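Local coordinates for putative fimbrial associated sortase-like protein (Corynebacterium diphtheriae, PDB 5K9A) that probably acts as a class C sortase, a membrane-associated cysteine transpeptidase that joins pilin subunits covalently into pili, at residues G119-I124 with Q183-T188. Sequence-based numbering, arbitrary orientation.
Sequences GTHPVI and QITLIT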
# COMPACT_ATOMS: atom_id res chain seq x y z
N GLY A 119 -24.62 15.34 10.74
CA GLY A 119 -23.76 16.34 11.33
C GLY A 119 -22.37 16.39 10.72
O GLY A 119 -21.58 17.23 11.13
N THR A 120 -22.09 15.52 9.73
CA THR A 120 -20.80 15.53 9.09
C THR A 120 -20.81 16.14 7.67
O THR A 120 -21.81 16.03 6.92
CB THR A 120 -20.23 14.08 9.00
OG1 THR A 120 -21.01 13.31 8.07
CG2 THR A 120 -20.22 13.41 10.37
N HIS A 121 -19.64 16.68 7.28
CA HIS A 121 -19.44 17.27 5.95
C HIS A 121 -17.99 17.17 5.49
O HIS A 121 -17.28 18.16 5.40
CB HIS A 121 -19.93 18.73 5.94
CG HIS A 121 -20.19 19.27 4.57
ND1 HIS A 121 -21.00 20.36 4.35
CD2 HIS A 121 -19.74 18.89 3.35
CE1 HIS A 121 -21.06 20.61 3.05
NE2 HIS A 121 -20.28 19.75 2.42
N PRO A 122 -17.55 15.96 5.16
CA PRO A 122 -16.23 15.80 4.56
C PRO A 122 -16.09 16.60 3.30
O PRO A 122 -17.03 16.72 2.52
CB PRO A 122 -16.18 14.30 4.19
CG PRO A 122 -17.30 13.67 4.97
CD PRO A 122 -18.31 14.71 5.25
N VAL A 123 -14.92 17.15 3.11
CA VAL A 123 -14.56 17.84 1.87
C VAL A 123 -13.38 17.11 1.21
O VAL A 123 -12.34 16.95 1.82
CB VAL A 123 -14.16 19.24 2.21
CG1 VAL A 123 -13.79 19.98 0.93
CG2 VAL A 123 -15.33 19.95 2.93
N ILE A 124 -13.60 16.62 0.00
CA ILE A 124 -12.64 15.82 -0.72
C ILE A 124 -12.13 16.71 -1.88
O ILE A 124 -12.92 17.27 -2.68
CB ILE A 124 -13.33 14.58 -1.33
CG1 ILE A 124 -14.07 13.73 -0.28
CG2 ILE A 124 -12.34 13.77 -2.12
CD1 ILE A 124 -13.21 13.42 0.88
N GLN A 183 -23.72 14.86 4.56
CA GLN A 183 -23.32 15.45 3.28
C GLN A 183 -21.82 15.25 2.97
O GLN A 183 -21.04 15.09 3.86
CB GLN A 183 -23.49 16.98 3.32
CG GLN A 183 -24.81 17.48 3.76
CD GLN A 183 -24.83 19.01 3.88
OE1 GLN A 183 -24.41 19.64 4.91
NE2 GLN A 183 -25.37 19.61 2.87
N ILE A 184 -21.46 15.43 1.71
CA ILE A 184 -20.05 15.56 1.31
C ILE A 184 -19.95 16.63 0.24
O ILE A 184 -20.90 16.85 -0.50
CB ILE A 184 -19.44 14.29 0.70
CG1 ILE A 184 -20.29 13.78 -0.46
CG2 ILE A 184 -19.30 13.20 1.73
CD1 ILE A 184 -19.58 12.76 -1.35
N THR A 185 -18.79 17.26 0.15
CA THR A 185 -18.51 18.16 -0.96
C THR A 185 -17.21 17.76 -1.63
O THR A 185 -16.22 17.46 -0.95
CB THR A 185 -18.49 19.67 -0.52
OG1 THR A 185 -19.83 20.18 -0.29
CG2 THR A 185 -17.90 20.55 -1.58
N LEU A 186 -17.25 17.73 -2.96
CA LEU A 186 -16.07 17.63 -3.80
C LEU A 186 -15.65 18.99 -4.29
O LEU A 186 -16.44 19.70 -4.90
CB LEU A 186 -16.34 16.73 -4.99
CG LEU A 186 -17.10 15.42 -4.66
CD1 LEU A 186 -17.25 14.59 -5.93
CD2 LEU A 186 -16.42 14.62 -3.59
N ILE A 187 -14.38 19.34 -4.10
CA ILE A 187 -13.87 20.64 -4.46
C ILE A 187 -12.68 20.56 -5.43
O ILE A 187 -11.76 19.71 -5.29
CB ILE A 187 -13.56 21.45 -3.18
CG1 ILE A 187 -13.11 22.84 -3.52
CG2 ILE A 187 -12.45 20.84 -2.35
CD1 ILE A 187 -12.90 23.72 -2.28
N THR A 188 -12.70 21.41 -6.45
CA THR A 188 -11.55 21.58 -7.30
C THR A 188 -11.43 23.06 -7.67
O THR A 188 -12.28 23.86 -7.30
CB THR A 188 -11.66 20.70 -8.56
OG1 THR A 188 -10.37 20.68 -9.22
CG2 THR A 188 -12.70 21.20 -9.53
O HOH W 1 -20.74 12.68 5.39
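H121 and T185 illustrate how a side-chain bond can extend a parallel strand pairing ahead of its first regular bridge. The H121 side chain leaves the backbone with CG anti to the backbone N (chi1 -161°), which carries the imidazole alongside segment 183-188. Its CB makes no close contact, while the preceding CA gives a CA-H...O contact to Q183 O. Past CG, Q183 CB sits over one face of the ring, a CH-pi contact 4.1 Å from the centroid and close to the normal. ND1 is held by the backbone oxygen of A176, with Q183 OE1 close by, while CD2 turns its edge to the amide of T185. At the tip, NE2 meets T185 OG1 at 2.8 Å in a nearly straight bond (164°). Both nitrogens are engaged and one face is covered by Q183 CB, which should hold the ring in one orientation.

The backbones then take over. T185 straddles V123, its N bonding P122 O at 3.0 Å and its O receiving I124 N at 2.9 Å; I124 O accepts I187 N at 2.9 Å. Before the bridges, Q183 N reaches T120 O in a longer bond of 3.3 Å, and a water donates to both T120 OG1, which also bonds G117 O, and Q183 O. Apolar contacts follow: V123 CG1 against I187 CG2 at 3.6 Å on the T185 side, I124 against L186 CD2 on the other.

The pair joins neighbouring parallel strands of the sortase beta-barrel: 123-125 runs on to the predicted catalytic H127, and 183-190 carries the predicted C189 near its end. Strand 197-206 pairs with the other edge of segment 183-188, L108 and S111 bond V123, and L186 packs on I81, I83 and I148 from strands 77-83 and 147-152.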